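Local coordinates for TRAP-type transporter, periplasmic component (PDB 4P8B), which binds (S)-2-acetolactate as a periplasmic solute-binding protein and probably delivers it to a TRAP-type membrane transporter, at residues E32-L37 / V90-V95; F154-N159 / T235-V240; Q231-T236 / G298-H303. All coordinates share one frame; numbering follows the deposited sequence.

How the interactions relate
The chain first pairs with itself in interaction 1, where 90-95 returns beside 32-37 and closes a loop of 52 residues, just under half helical, within the five-stranded sheet. That loop is complete before the next opens. Interaction 2 joins 154-159 to 235-240, closing 75 residues, and interaction 3 joins 231-236 to 298-303, closing 61. Interaction 3 opens where interaction 2 is still closing, so they overlap end to start and neither lies within the other; they share Thr235 and Thr236 because strand 233-235 lies between strands 156-159 and 300-302 in the four-stranded sheet. Interaction 1 sits on the opposite side of the chain's centre, about 29 Å centre to centre from interaction 2, whose Arg155 holds the acetolactate.

Interaction 1 of 3, residues E32-L37 / V90-V95; sequences EYKMSL and VIDMAV
Met35 and Met93, both selenomethionines, form a parallel bridge pair on neighbouring strands, 33-36 and 93-97, of the five-stranded sheet of this family 7 solute-binding protein, their side chains crossing obliquely on one face. Their packing is close: Met35 CB lies 3.8 Å from Met93 CG, which is set between its own backbone N and carbonyl carbon (chi1 60°), and helix 44-59 covers the same face through Trp52. On the other face Ser36 CB rests against the CG2 and CD1 branches of Ile91, 3.6 Å from CG2, while Ser36 OG bonds to Glu82. Leu37 CD2 closes the buried end on Val95 CB at 3.6 Å. Backbone bonds run through this part, among them Ser36 N to Met93 O at 2.9 Å.

The end at Lys34 and Val90 is looser. Val90 is exposed and the Lys34 chain is extended beyond CG; a water lies between Lys34 NZ and Val90 O, but it stands too close to NZ for the bridge to be more than doubtful. Just ahead of the Met35-Met93 pair, the Asp92 side chain accepts the backbone N of Lys34: the bond to OD2 is 2.8 Å, made on the anti side, 21° out of the carboxylate plane.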
ATOM      1  N   GLU A  32     -11.592 -10.701 -23.007  1.00 24.69           N
ATOM      2  CA  GLU A  32     -11.124  -9.585 -22.186  1.00 25.62           C
ATOM      3  C   GLU A  32     -10.896 -10.107 -20.796  1.00 25.43           C
ATOM      4  O   GLU A  32     -11.711 -10.870 -20.279  1.00 26.78           O
ATOM      5  CB  GLU A  32     -12.164  -8.468 -22.180  1.00 24.01           C
ATOM      6  CG  GLU A  32     -11.766  -7.204 -21.446  1.00 34.02           C
ATOM      7  CD  GLU A  32     -12.716  -6.066 -21.774  1.00 39.54           C
ATOM      8  OE1 GLU A  32     -13.810  -6.013 -21.173  1.00 33.11           O
ATOM      9  OE2 GLU A  32     -12.387  -5.251 -22.668  1.00 36.61           O
ATOM     10  N   TYR A  33      -9.767  -9.722 -20.200  1.00 21.86           N
ATOM     11  CA  TYR A  33      -9.473 -10.064 -18.821  1.00 20.62           C
ATOM     12  C   TYR A  33      -9.620  -8.814 -17.986  1.00 18.63           C
ATOM     13  O   TYR A  33      -9.406  -7.726 -18.480  1.00 21.20           O
ATOM     14  CB  TYR A  33      -8.061 -10.638 -18.689  1.00 19.58           C
ATOM     15  CG  TYR A  33      -7.938 -12.004 -19.325  1.00 21.08           C
ATOM     16  CD1 TYR A  33      -7.648 -12.139 -20.674  1.00 26.02           C
ATOM     17  CD2 TYR A  33      -8.150 -13.149 -18.579  1.00 20.92           C
ATOM     18  CE1 TYR A  33      -7.556 -13.392 -21.270  1.00 22.86           C
ATOM     19  CE2 TYR A  33      -8.072 -14.415 -19.175  1.00 22.09           C
ATOM     20  CZ  TYR A  33      -7.764 -14.510 -20.510  1.00 23.08           C
ATOM     21  OH  TYR A  33      -7.690 -15.751 -21.127  1.00 26.77           O
ATOM     22  N   LYS A  34     -10.022  -9.004 -16.747  1.00 18.01           N
ATOM     23  CA  LYS A  34     -10.325  -7.877 -15.884  1.00 17.03           C
ATOM     24  C   LYS A  34      -9.227  -7.688 -14.832  1.00 15.96           C
ATOM     25  O   LYS A  34      -8.964  -8.592 -14.051  1.00 15.86           O
ATOM     26  CB  LYS A  34     -11.671  -8.128 -15.203  1.00 17.19           C
ATOM     27  CG  LYS A  34     -12.779  -8.486 -16.149  1.00 19.38           C
ATOM     28  CD  LYS A  34     -14.077  -8.613 -15.392  1.00 25.26           C
ATOM     29  CE  LYS A  34     -15.205  -8.995 -16.327  1.00 26.87           C
ATOM     30  NZ  LYS A  34     -16.357  -9.523 -15.558  1.00 41.75           N
HETATM   31  N   MSE A  35      -8.630  -6.491 -14.785  1.00 15.25           N
HETATM   32  CA  MSE A  35      -7.620  -6.157 -13.775  1.00 14.25           C
HETATM   33  C   MSE A  35      -8.189  -5.165 -12.762  1.00 13.68           C
HETATM   34  O   MSE A  35      -8.617  -4.052 -13.106  1.00 14.40           O
HETATM   35  CB  MSE A  35      -6.389  -5.538 -14.407  1.00 14.12           C
HETATM   36  CG  MSE A  35      -5.286  -5.320 -13.357  1.00 14.94           C
HETATM   37 SE   MSE A  35      -3.824  -4.181 -13.973  0.85 12.97          SE
HETATM   38  CE  MSE A  35      -3.241  -5.235 -15.506  1.00 16.92           C
ATOM     39  N   SER A  36      -8.200  -5.557 -11.500  1.00 12.91           N
ATOM     40  CA  SER A  36      -8.696  -4.690 -10.453  1.00 12.19           C
ATOM     41  C   SER A  36      -7.592  -3.770  -9.928  1.00 11.29           C
ATOM     42  O   SER A  36      -6.453  -4.224  -9.706  1.00 11.08           O
ATOM     43  CB  SER A  36      -9.255  -5.533  -9.306  1.00 12.18           C
ATOM     44  OG  SER A  36      -9.831  -4.666  -8.341  1.00 12.18           O
ATOM     45  N   LEU A  37      -7.930  -2.490  -9.710  1.00 10.84           N
ATOM     46  CA  LEU A  37      -7.028  -1.494  -9.117  1.00 10.03           C
ATOM     47  C   LEU A  37      -7.858  -0.607  -8.211  1.00  9.56           C
ATOM     48  O   LEU A  37      -8.908  -0.127  -8.651  1.00 10.35           O
ATOM     49  CB  LEU A  37      -6.461  -0.582 -10.203  1.00 11.36           C
ATOM     50  CG  LEU A  37      -5.634  -1.261 -11.286  1.00 11.45           C
ATOM     51  CD1 LEU A  37      -5.388  -0.291 -12.438  1.00 15.50           C
ATOM     52  CD2 LEU A  37      -4.335  -1.808 -10.742  1.00 10.80           C
ATOM     53  N   VAL A  90     -13.879 -13.692  -9.633  1.00 20.23           N
ATOM     54  CA  VAL A  90     -14.628 -12.514 -10.040  1.00 20.82           C
ATOM     55  C   VAL A  90     -13.659 -11.507 -10.671  1.00 19.41           C
ATOM     56  O   VAL A  90     -13.973 -10.827 -11.641  1.00 19.89           O
ATOM     57  CB  VAL A  90     -15.344 -11.892  -8.834  1.00 21.39           C
ATOM     58  CG1 VAL A  90     -15.845 -10.475  -9.149  1.00 24.67           C
ATOM     59  CG2 VAL A  90     -16.482 -12.793  -8.384  1.00 23.79           C
ATOM     60  N   ILE A  91     -12.457 -11.431 -10.109  1.00 16.78           N
ATOM     61  CA  ILE A  91     -11.376 -10.616 -10.663  1.00 15.80           C
ATOM     62  C   ILE A  91     -10.311 -11.549 -11.240  1.00 16.85           C
ATOM     63  O   ILE A  91      -9.896 -12.503 -10.575  1.00 16.39           O
ATOM     64  CB  ILE A  91     -10.738  -9.740  -9.558  1.00 14.71           C
ATOM     65  CG1 ILE A  91     -11.766  -8.746  -9.024  1.00 15.75           C
ATOM     66  CG2 ILE A  91      -9.519  -8.994 -10.083  1.00 14.84           C
ATOM     67  CD1 ILE A  91     -11.338  -8.069  -7.747  1.00 14.95           C
ATOM     68  N   ASP A  92      -9.837 -11.253 -12.443  1.00 16.31           N
ATOM     69  CA  ASP A  92      -8.878 -12.140 -13.112  1.00 16.83           C
ATOM     70  C   ASP A  92      -7.456 -11.870 -12.655  1.00 16.01           C
ATOM     71  O   ASP A  92      -6.647 -12.798 -12.526  1.00 16.58           O
ATOM     72  CB  ASP A  92      -8.942 -11.945 -14.625  1.00 17.65           C
ATOM     73  CG  ASP A  92     -10.300 -12.330 -15.232  1.00 18.95           C
ATOM     74  OD1 ASP A  92     -10.947 -13.289 -14.762  1.00 23.70           O
ATOM     75  OD2 ASP A  92     -10.685 -11.649 -16.187  1.00 21.43           O
HETATM   76  N   MSE A  93      -7.146 -10.596 -12.440  1.00 14.74           N
HETATM   77  CA  MSE A  93      -5.802 -10.190 -12.053  1.00 14.19           C
HETATM   78  C   MSE A  93      -5.888  -8.851 -11.337  1.00 12.72           C
HETATM   79  O   MSE A  93      -6.916  -8.174 -11.391  1.00 13.03           O
HETATM   80  CB  MSE A  93      -4.851 -10.108 -13.253  1.00 17.61           C
HETATM   81  CG  MSE A  93      -5.201  -9.129 -14.374  1.00 19.94           C
HETATM   82 SE   MSE A  93      -4.658  -9.820 -16.192  0.85 20.81          SE
HETATM   83  CE  MSE A  93      -2.755  -9.736 -15.943  1.00 22.03           C
ATOM     84  N   ALA A  94      -4.831  -8.447 -10.653  1.00 11.85           N
ATOM     85  CA  ALA A  94      -4.876  -7.200  -9.904  1.00 10.94           C
ATOM     86  C   ALA A  94      -3.495  -6.700  -9.573  1.00 10.71           C
ATOM     87  O   ALA A  94      -2.531  -7.474  -9.564  1.00 10.79           O
ATOM     88  CB  ALA A  94      -5.662  -7.407  -8.622  1.00 12.45           C
ATOM     89  N   VAL A  95      -3.397  -5.404  -9.332  1.00  9.54           N
ATOM     90  CA  VAL A  95      -2.278  -4.839  -8.594  1.00  9.73           C
ATOM     91  C   VAL A  95      -2.892  -4.368  -7.286  1.00  9.64           C
ATOM     92  O   VAL A  95      -3.744  -3.492  -7.299  1.00  9.44           O
ATOM     93  CB  VAL A  95      -1.578  -3.690  -9.336  1.00  9.91           C
ATOM     94  CG1 VAL A  95      -0.394  -3.206  -8.522  1.00  9.70           C
ATOM     95  CG2 VAL A  95      -1.136  -4.124 -10.733  1.00 12.00           C
TER
HETATM   96  O   HOH W   1     -16.438 -10.454 -13.332  1.00 34.83           O

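Interaction 2 of 3, residues F154-N159 / T235-V240; sequences FREVSN and TTWGYV. With X2X ((2S)-2-hydroxy-2-methyl-3-oxobutanoic acid), chain D.
Phe154 opens the contact with its ring edge, CD1 lying 3.5 Å from Gly238 O, while its CA directs a CH toward Val240 O. The same carbonyl accepts the backbone N of Arg155 at 2.9 Å. The Arg155 side chain then runs past Val240 CG2, which touches CD, and chi3 (68°) turns NE out of the extended line. Its guanidinium binds the acetolactate edge-on: NH1 donates to the hydroxyl oxygen OAF and NH2 to the carboxylate oxygen OAE, each at 3.0 Å. Salt bridges hold the group in place, NE to Glu215 and NH1 to Asp242, itself a residue of the pocket of this TRAP-type solute-binding protein. Arg155 O accepts Trp237 NE1 in its carbonyl plane and lies at the edge of the Tyr239 ring.

In Glu156, chi2 (-58°) places CD where its OE1 takes the backbone N of Gly238 on the syn lone pair at 2.8 Å, pinning the chain just after the inverse gamma turn centred on Thr236. Val157 comes next, its backbone O receiving Thr235 N at 2.9 Å in an antiparallel hydrogen-bonded pair. Val157 CG1 sits over one face of the Trp237 indole, 3.8 Å from the centroid of the five-membered ring, a CH-pi contact; Tyr239 CB covers the opposite face.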
ATOM      1  N   PHE A 154       5.545   4.952   1.827  1.00  7.07           N
ATOM      2  CA  PHE A 154       5.475   5.319   3.248  1.00  6.55           C
ATOM      3  C   PHE A 154       4.273   6.205   3.506  1.00  6.03           C
ATOM      4  O   PHE A 154       4.064   7.223   2.805  1.00  7.79           O
ATOM      5  CB  PHE A 154       6.774   5.986   3.729  1.00  7.65           C
ATOM      6  CG  PHE A 154       7.856   4.994   4.024  1.00  7.15           C
ATOM      7  CD1 PHE A 154       7.865   4.315   5.219  1.00  8.49           C
ATOM      8  CD2 PHE A 154       8.829   4.719   3.091  1.00 10.25           C
ATOM      9  CE1 PHE A 154       8.854   3.365   5.496  1.00  8.96           C
ATOM     10  CE2 PHE A 154       9.809   3.770   3.353  1.00 12.67           C
ATOM     11  CZ  PHE A 154       9.816   3.102   4.558  1.00 11.81           C
ATOM     12  N   ARG A 155       3.471   5.823   4.486  1.00  6.16           N
ATOM     13  CA  ARG A 155       2.154   6.419   4.676  1.00  6.19           C
ATOM     14  C   ARG A 155       2.231   7.526   5.726  1.00  6.80           C
ATOM     15  O   ARG A 155       2.353   7.266   6.911  1.00  7.64           O
ATOM     16  CB  ARG A 155       1.135   5.338   5.049  1.00  6.51           C
ATOM     17  CG  ARG A 155       1.029   4.245   3.992  1.00  5.86           C
ATOM     18  CD  ARG A 155       0.029   3.162   4.344  1.00  6.66           C
ATOM     19  NE  ARG A 155      -1.367   3.616   4.330  1.00  6.30           N
ATOM     20  CZ  ARG A 155      -2.158   3.654   3.273  1.00  7.31           C
ATOM     21  NH1 ARG A 155      -1.699   3.328   2.083  1.00  7.06           N
ATOM     22  NH2 ARG A 155      -3.410   4.054   3.397  1.00  6.86           N
ATOM     23  N   GLU A 156       2.196   8.773   5.254  1.00  5.79           N
ATOM     24  CA  GLU A 156       2.385   9.946   6.101  1.00  6.70           C
ATOM     25  C   GLU A 156       1.028  10.444   6.591  1.00  6.15           C
ATOM     26  O   GLU A 156       0.058  10.478   5.821  1.00  6.65           O
ATOM     27  CB  GLU A 156       3.157  11.027   5.339  1.00  7.22           C
ATOM     28  CG  GLU A 156       4.387  10.519   4.571  1.00  8.60           C
ATOM     29  CD  GLU A 156       5.427   9.818   5.427  1.00  8.05           C
ATOM     30  OE1 GLU A 156       5.241   9.644   6.640  1.00  8.61           O
ATOM     31  OE2 GLU A 156       6.468   9.411   4.845  1.00 10.23           O
ATOM     32  N   VAL A 157       0.949  10.808   7.855  1.00  7.61           N
ATOM     33  CA  VAL A 157      -0.308  11.239   8.466  1.00  8.51           C
ATOM     34  C   VAL A 157      -0.597  12.719   8.215  1.00  7.05           C
ATOM     35  O   VAL A 157       0.279  13.577   8.377  1.00  7.94           O
ATOM     36  CB  VAL A 157      -0.335  10.874   9.981  1.00  7.48           C
ATOM     37  CG1 VAL A 157       0.790  11.583  10.776  1.00  9.10           C
ATOM     38  CG2 VAL A 157      -1.684  11.187  10.600  1.00  8.93           C
ATOM     39  N   SER A 158      -1.811  13.006   7.765  1.00  6.90           N
ATOM     40  CA  SER A 158      -2.252  14.370   7.535  1.00  7.40           C
ATOM     41  C   SER A 158      -3.508  14.639   8.327  1.00  7.99           C
ATOM     42  O   SER A 158      -4.244  13.735   8.695  1.00  9.28           O
ATOM     43  CB  SER A 158      -2.523  14.636   6.060  1.00  7.91           C
ATOM     44  OG  SER A 158      -3.686  13.953   5.586  1.00  8.63           O
ATOM     45  N   ASN A 159      -3.767  15.916   8.564  1.00  8.72           N
ATOM     46  CA  ASN A 159      -5.019  16.333   9.172  1.00  9.09           C
ATOM     47  C   ASN A 159      -5.272  17.819   8.933  1.00  9.86           C
ATOM     48  O   ASN A 159      -4.397  18.511   8.391  1.00  9.97           O
ATOM     49  CB  ASN A 159      -5.047  16.002  10.672  1.00 11.19           C
ATOM     50  CG  ASN A 159      -4.260  16.973  11.516  1.00 10.23           C
ATOM     51  OD1 ASN A 159      -4.834  17.829  12.188  1.00 11.84           O
ATOM     52  ND2 ASN A 159      -2.939  16.820  11.531  1.00 10.66           N
ATOM     53  N   THR A 235       2.766  15.053   8.718  1.00  7.59           N
ATOM     54  CA  THR A 235       4.006  14.647   9.387  1.00  8.13           C
ATOM     55  C   THR A 235       4.567  13.431   8.699  1.00  7.58           C
ATOM     56  O   THR A 235       3.881  12.432   8.534  1.00  8.41           O
ATOM     57  CB  THR A 235       3.764  14.362  10.856  1.00  7.66           C
ATOM     58  OG1 THR A 235       3.367  15.578  11.467  1.00  9.54           O
ATOM     59  CG2 THR A 235       5.045  13.856  11.561  1.00  8.96           C
ATOM     60  N   THR A 236       5.825  13.544   8.277  1.00  8.04           N
ATOM     61  CA  THR A 236       6.434  12.484   7.498  1.00  8.58           C
ATOM     62  C   THR A 236       7.046  11.410   8.401  1.00  9.60           C
ATOM     63  O   THR A 236       8.240  11.085   8.290  1.00 12.37           O
ATOM     64  CB  THR A 236       7.500  13.052   6.575  1.00 10.50           C
ATOM     65  OG1 THR A 236       8.461  13.766   7.361  1.00 12.34           O
ATOM     66  CG2 THR A 236       6.870  13.979   5.516  1.00 11.90           C
ATOM     67  N   TRP A 237       6.241  10.867   9.295  1.00  7.57           N
ATOM     68  CA  TRP A 237       6.707   9.892  10.286  1.00  7.51           C
ATOM     69  C   TRP A 237       7.086   8.525   9.731  1.00  7.64           C
ATOM     70  O   TRP A 237       7.748   7.765  10.428  1.00  8.19           O
ATOM     71  CB  TRP A 237       5.661   9.735  11.361  1.00  7.63           C
ATOM     72  CG  TRP A 237       4.322   9.156  10.950  1.00  6.13           C
ATOM     73  CD1 TRP A 237       3.845   8.922   9.682  1.00  7.42           C
ATOM     74  CD2 TRP A 237       3.291   8.744  11.841  1.00  5.80           C
ATOM     75  NE1 TRP A 237       2.576   8.412   9.753  1.00  7.27           N
ATOM     76  CE2 TRP A 237       2.213   8.277  11.063  1.00  7.11           C
ATOM     77  CE3 TRP A 237       3.166   8.745  13.240  1.00  9.28           C
ATOM     78  CZ2 TRP A 237       1.056   7.781  11.636  1.00  7.75           C
ATOM     79  CZ3 TRP A 237       2.020   8.258  13.800  1.00  9.77           C
ATOM     80  CH2 TRP A 237       0.967   7.789  12.999  1.00 10.32           C
ATOM     81  N   GLY A 238       6.713   8.204   8.503  1.00  7.73           N
ATOM     82  CA  GLY A 238       7.103   6.944   7.896  1.00  9.08           C
ATOM     83  C   GLY A 238       6.681   5.727   8.691  1.00  8.23           C
ATOM     84  O   GLY A 238       7.421   4.722   8.687  1.00  8.56           O
ATOM     85  N   TYR A 239       5.533   5.733   9.358  1.00  7.20           N
ATOM     86  CA  TYR A 239       5.238   4.691  10.339  1.00  7.47           C
ATOM     87  C   TYR A 239       5.118   3.306   9.703  1.00  6.39           C
ATOM     88  O   TYR A 239       5.539   2.308  10.310  1.00  8.48           O
ATOM     89  CB  TYR A 239       4.034   5.005  11.234  1.00  7.34           C
ATOM     90  CG  TYR A 239       2.637   4.778  10.659  1.00  6.99           C
ATOM     91  CD1 TYR A 239       2.233   5.300   9.416  1.00  7.15           C
ATOM     92  CD2 TYR A 239       1.701   4.107  11.407  1.00  8.38           C
ATOM     93  CE1 TYR A 239       0.939   5.102   8.949  1.00  7.13           C
ATOM     94  CE2 TYR A 239       0.409   3.932  10.969  1.00  9.09           C
ATOM     95  CZ  TYR A 239       0.031   4.430   9.731  1.00  7.53           C
ATOM     96  OH  TYR A 239      -1.263   4.222   9.325  1.00  8.84           O
ATOM     97  N   VAL A 240       4.560   3.230   8.490  1.00  6.10           N
ATOM     98  CA  VAL A 240       4.498   1.988   7.732  1.00  5.93           C
ATOM     99  C   VAL A 240       4.651   2.344   6.262  1.00  7.02           C
ATOM    100  O   VAL A 240       4.560   3.510   5.882  1.00  6.88           O
ATOM    101  CB  VAL A 240       3.130   1.277   7.890  1.00  8.44           C
ATOM    102  CG1 VAL A 240       2.826   0.968   9.337  1.00  9.24           C
ATOM    103  CG2 VAL A 240       2.010   2.090   7.258  1.00  7.68           C
TER
HETATM  104  OAD X2X D 403      -7.239   3.256   0.729  1.00  8.35           O
HETATM  105  CAH X2X D 403      -6.073   3.764   0.676  1.00  8.33           C
HETATM  106  OAE X2X D 403      -5.695   4.636   1.513  1.00  8.55           O
HETATM  107  CAI X2X D 403      -5.111   3.328  -0.380  1.00  8.12           C
HETATM  108  CAB X2X D 403      -5.615   3.828  -1.716  1.00  8.73           C
HETATM  109  OAF X2X D 403      -3.803   3.707  -0.060  1.00  8.19           O
HETATM  110  CAG X2X D 403      -5.132   1.834  -0.333  1.00  8.21           C
HETATM  111  OAC X2X D 403      -5.807   1.197  -1.142  1.00  8.25           O
HETATM  112  CAA X2X D 403      -4.360   1.110   0.717  1.00  8.58           C

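Interaction 3 of 3, residues Q231-T236 / G298-H303; sequences QKFVTT and GVKVTH
Val234 and Val301 stand opposite each other on strands 233-235 and 300-302, which run parallel at 17°. Four backbone bonds alternate between the two: Lys300 N to Lys232 O, Val234 N to Lys300 O, Thr302 N to Val234 O at 2.8 Å, and Thr236 N to Thr302 O at 3.0 Å. CA-H...O contacts fill the intervals, such as Thr235 CA to Thr302 O.

On the face of Val234 the contact is apolar. Val234 CG2 meets Val299 CG1 at 3.7 Å, and Phe221 of helix 218-223 touches both valines. Trp291 of helix 289-295 packs against Val234, Val301 and Thr236 on that side. The other face carries Phe233, Lys300, Thr235 and Thr302. Lys300 leans CB and CD against the Phe233 ring, with CD 4.0 Å from CE1. Thr235 OG1 lies 3.6 Å from Thr302 CB, but its hydrogen bond goes to Ile164 O, while Thr302 OG1 bonds to Glu163.

The side chain of Thr236 can be followed outward. CB lies 4.0 Å from His303 ND1. From it CG2 is set anti to the carbonyl carbon and meets Val301 CG1 at 3.8 Å, whereas OG1 (chi1 56°) makes a weak hydrogen bond to Thr302 O and approaches His303 ND1.

Across strand 233-235 from 300-302, Lys232 and Phe233 both face Asn159 in a classic beta bulge. Strand 300-302 itself pairs in parallel as the edge strand of this solute-binding protein's mixed four-stranded sheet, ordered 213-216, 156-159, 233-235, 300-302.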
ATOM      1  N   GLN A 231      -6.472  18.742   4.064  1.00 11.24           N
ATOM      2  CA  GLN A 231      -5.279  18.090   4.585  1.00 10.94           C
ATOM      3  C   GLN A 231      -4.105  19.052   4.475  1.00 10.62           C
ATOM      4  O   GLN A 231      -3.296  18.971   3.548  1.00 12.50           O
ATOM      5  CB  GLN A 231      -5.034  16.778   3.863  1.00 10.75           C
ATOM      6  CG  GLN A 231      -6.223  15.835   3.955  1.00 10.50           C
ATOM      7  CD  GLN A 231      -6.721  15.670   5.366  1.00 10.05           C
ATOM      8  OE1 GLN A 231      -6.000  15.154   6.215  1.00  9.36           O
ATOM      9  NE2 GLN A 231      -7.932  16.101   5.637  1.00 11.54           N
ATOM     10  N   LYS A 232      -3.994  19.917   5.477  1.00 11.04           N
ATOM     11  CA  LYS A 232      -3.053  21.042   5.430  1.00 12.58           C
ATOM     12  C   LYS A 232      -1.873  20.902   6.372  1.00 11.31           C
ATOM     13  O   LYS A 232      -0.976  21.745   6.351  1.00 12.33           O
ATOM     14  CB  LYS A 232      -3.816  22.351   5.636  1.00 15.67           C
ATOM     15  CG  LYS A 232      -4.741  22.611   4.421  1.00 21.79           C
ATOM     16  CD  LYS A 232      -5.722  23.737   4.617  1.00 25.01           C
ATOM     17  CE  LYS A 232      -6.689  23.825   3.448  1.00 26.68           C
ATOM     18  NZ  LYS A 232      -5.979  23.852   2.132  1.00 24.12           N
ATOM     19  N   PHE A 233      -1.894  19.850   7.185  1.00  9.88           N
ATOM     20  CA  PHE A 233      -0.775  19.473   8.056  1.00  9.15           C
ATOM     21  C   PHE A 233      -0.395  18.055   7.681  1.00  8.87           C
ATOM     22  O   PHE A 233      -1.275  17.198   7.525  1.00  8.63           O
ATOM     23  CB  PHE A 233      -1.215  19.486   9.509  1.00 10.12           C
ATOM     24  CG  PHE A 233      -1.583  20.845  10.017  1.00 11.31           C
ATOM     25  CD1 PHE A 233      -0.635  21.677  10.583  1.00 11.57           C
ATOM     26  CD2 PHE A 233      -2.894  21.305   9.920  1.00 12.20           C
ATOM     27  CE1 PHE A 233      -0.983  22.931  11.060  1.00 13.97           C
ATOM     28  CE2 PHE A 233      -3.241  22.566  10.379  1.00 15.19           C
ATOM     29  CZ  PHE A 233      -2.280  23.375  10.969  1.00 13.34           C
ATOM     30  N   VAL A 234       0.899  17.801   7.501  1.00  8.98           N
ATOM     31  CA  VAL A 234       1.424  16.466   7.263  1.00  7.57           C
ATOM     32  C   VAL A 234       2.646  16.249   8.137  1.00  9.38           C
ATOM     33  O   VAL A 234       3.470  17.138   8.262  1.00  9.17           O
ATOM     34  CB  VAL A 234       1.881  16.313   5.789  1.00  8.89           C
ATOM     35  CG1 VAL A 234       2.690  15.029   5.590  1.00 11.73           C
ATOM     36  CG2 VAL A 234       0.704  16.352   4.851  1.00 10.03           C
ATOM     37  N   THR A 235       2.766  15.053   8.718  1.00  7.59           N
ATOM     38  CA  THR A 235       4.006  14.647   9.387  1.00  8.13           C
ATOM     39  C   THR A 235       4.567  13.431   8.699  1.00  7.58           C
ATOM     40  O   THR A 235       3.881  12.432   8.534  1.00  8.41           O
ATOM     41  CB  THR A 235       3.764  14.362  10.856  1.00  7.66           C
ATOM     42  OG1 THR A 235       3.367  15.578  11.467  1.00  9.54           O
ATOM     43  CG2 THR A 235       5.045  13.856  11.561  1.00  8.96           C
ATOM     44  N   THR A 236       5.825  13.544   8.277  1.00  8.04           N
ATOM     45  CA  THR A 236       6.434  12.484   7.498  1.00  8.58           C
ATOM     46  C   THR A 236       7.046  11.410   8.401  1.00  9.60           C
ATOM     47  O   THR A 236       8.240  11.085   8.290  1.00 12.37           O
ATOM     48  CB  THR A 236       7.500  13.052   6.575  1.00 10.50           C
ATOM     49  OG1 THR A 236       8.461  13.766   7.361  1.00 12.34           O
ATOM     50  CG2 THR A 236       6.870  13.979   5.516  1.00 11.90           C
ATOM     51  N   GLY A 298       0.319  25.129   0.239  1.00 15.64           N
ATOM     52  CA  GLY A 298      -0.202  25.556   1.524  1.00 15.51           C
ATOM     53  C   GLY A 298      -0.221  24.453   2.570  1.00 14.97           C
ATOM     54  O   GLY A 298      -0.962  24.507   3.539  1.00 19.63           O
ATOM     55  N   VAL A 299       0.619  23.444   2.399  1.00 13.42           N
ATOM     56  CA  VAL A 299       0.707  22.365   3.384  1.00 12.69           C
ATOM     57  C   VAL A 299       1.880  22.554   4.341  1.00 12.94           C
ATOM     58  O   VAL A 299       3.014  22.746   3.909  1.00 13.30           O
ATOM     59  CB  VAL A 299       0.838  21.014   2.681  1.00 12.11           C
ATOM     60  CG1 VAL A 299       0.901  19.874   3.690  1.00 12.68           C
ATOM     61  CG2 VAL A 299      -0.331  20.799   1.738  1.00 14.09           C
ATOM     62  N   LYS A 300       1.599  22.541   5.640  1.00 12.22           N
ATOM     63  CA  LYS A 300       2.664  22.575   6.638  1.00 12.47           C
ATOM     64  C   LYS A 300       3.167  21.155   6.854  1.00 11.59           C
ATOM     65  O   LYS A 300       2.464  20.331   7.410  1.00 10.79           O
ATOM     66  CB  LYS A 300       2.180  23.134   7.964  1.00 12.92           C
ATOM     67  CG  LYS A 300       3.288  23.266   8.974  1.00 14.63           C
ATOM     68  CD  LYS A 300       2.805  23.879  10.271  1.00 20.93           C
ATOM     69  CE  LYS A 300       3.939  23.958  11.271  1.00 31.70           C
ATOM     70  NZ  LYS A 300       4.777  25.138  10.965  1.00 42.56           N
ATOM     71  N   VAL A 301       4.389  20.892   6.407  1.00 12.39           N
ATOM     72  CA  VAL A 301       4.989  19.559   6.494  1.00 12.93           C
ATOM     73  C   VAL A 301       5.987  19.562   7.634  1.00 11.96           C
ATOM     74  O   VAL A 301       6.888  20.390   7.689  1.00 14.70           O
ATOM     75  CB  VAL A 301       5.694  19.171   5.179  1.00 12.30           C
ATOM     76  CG1 VAL A 301       6.301  17.755   5.279  1.00 14.96           C
ATOM     77  CG2 VAL A 301       4.732  19.230   4.024  1.00 13.38           C
ATOM     78  N   THR A 302       5.796  18.604   8.538  1.00 12.55           N
ATOM     79  CA  THR A 302       6.603  18.453   9.738  1.00 12.48           C
ATOM     80  C   THR A 302       7.477  17.214   9.623  1.00 13.77           C
ATOM     81  O   THR A 302       6.992  16.138   9.291  1.00 12.93           O
ATOM     82  CB  THR A 302       5.666  18.298  10.944  1.00 13.04           C
ATOM     83  OG1 THR A 302       4.936  19.522  11.124  1.00 15.36           O
ATOM     84  CG2 THR A 302       6.430  17.954  12.206  1.00 16.81           C
ATOM     85  N   HIS A 303       8.761  17.391   9.889  1.00 13.74           N
ATOM     86  CA  HIS A 303       9.729  16.298   9.953  1.00 15.23           C
ATOM     87  C   HIS A 303      10.142  16.121  11.409  1.00 14.31           C
ATOM     88  O   HIS A 303      10.557  17.069  12.070  1.00 18.58           O
ATOM     89  CB  HIS A 303      10.924  16.634   9.051  1.00 20.43           C
ATOM     90  CG  HIS A 303      10.527  16.934   7.633  1.00 21.49           C
ATOM     91  ND1 HIS A 303      10.305  15.946   6.700  1.00 23.56           N
ATOM     92  CD2 HIS A 303      10.280  18.109   7.001  1.00 26.16           C
ATOM     93  CE1 HIS A 303       9.942  16.495   5.554  1.00 23.08           C
ATOM     94  NE2 HIS A 303       9.936  17.808   5.706  1.00 23.84           N
TER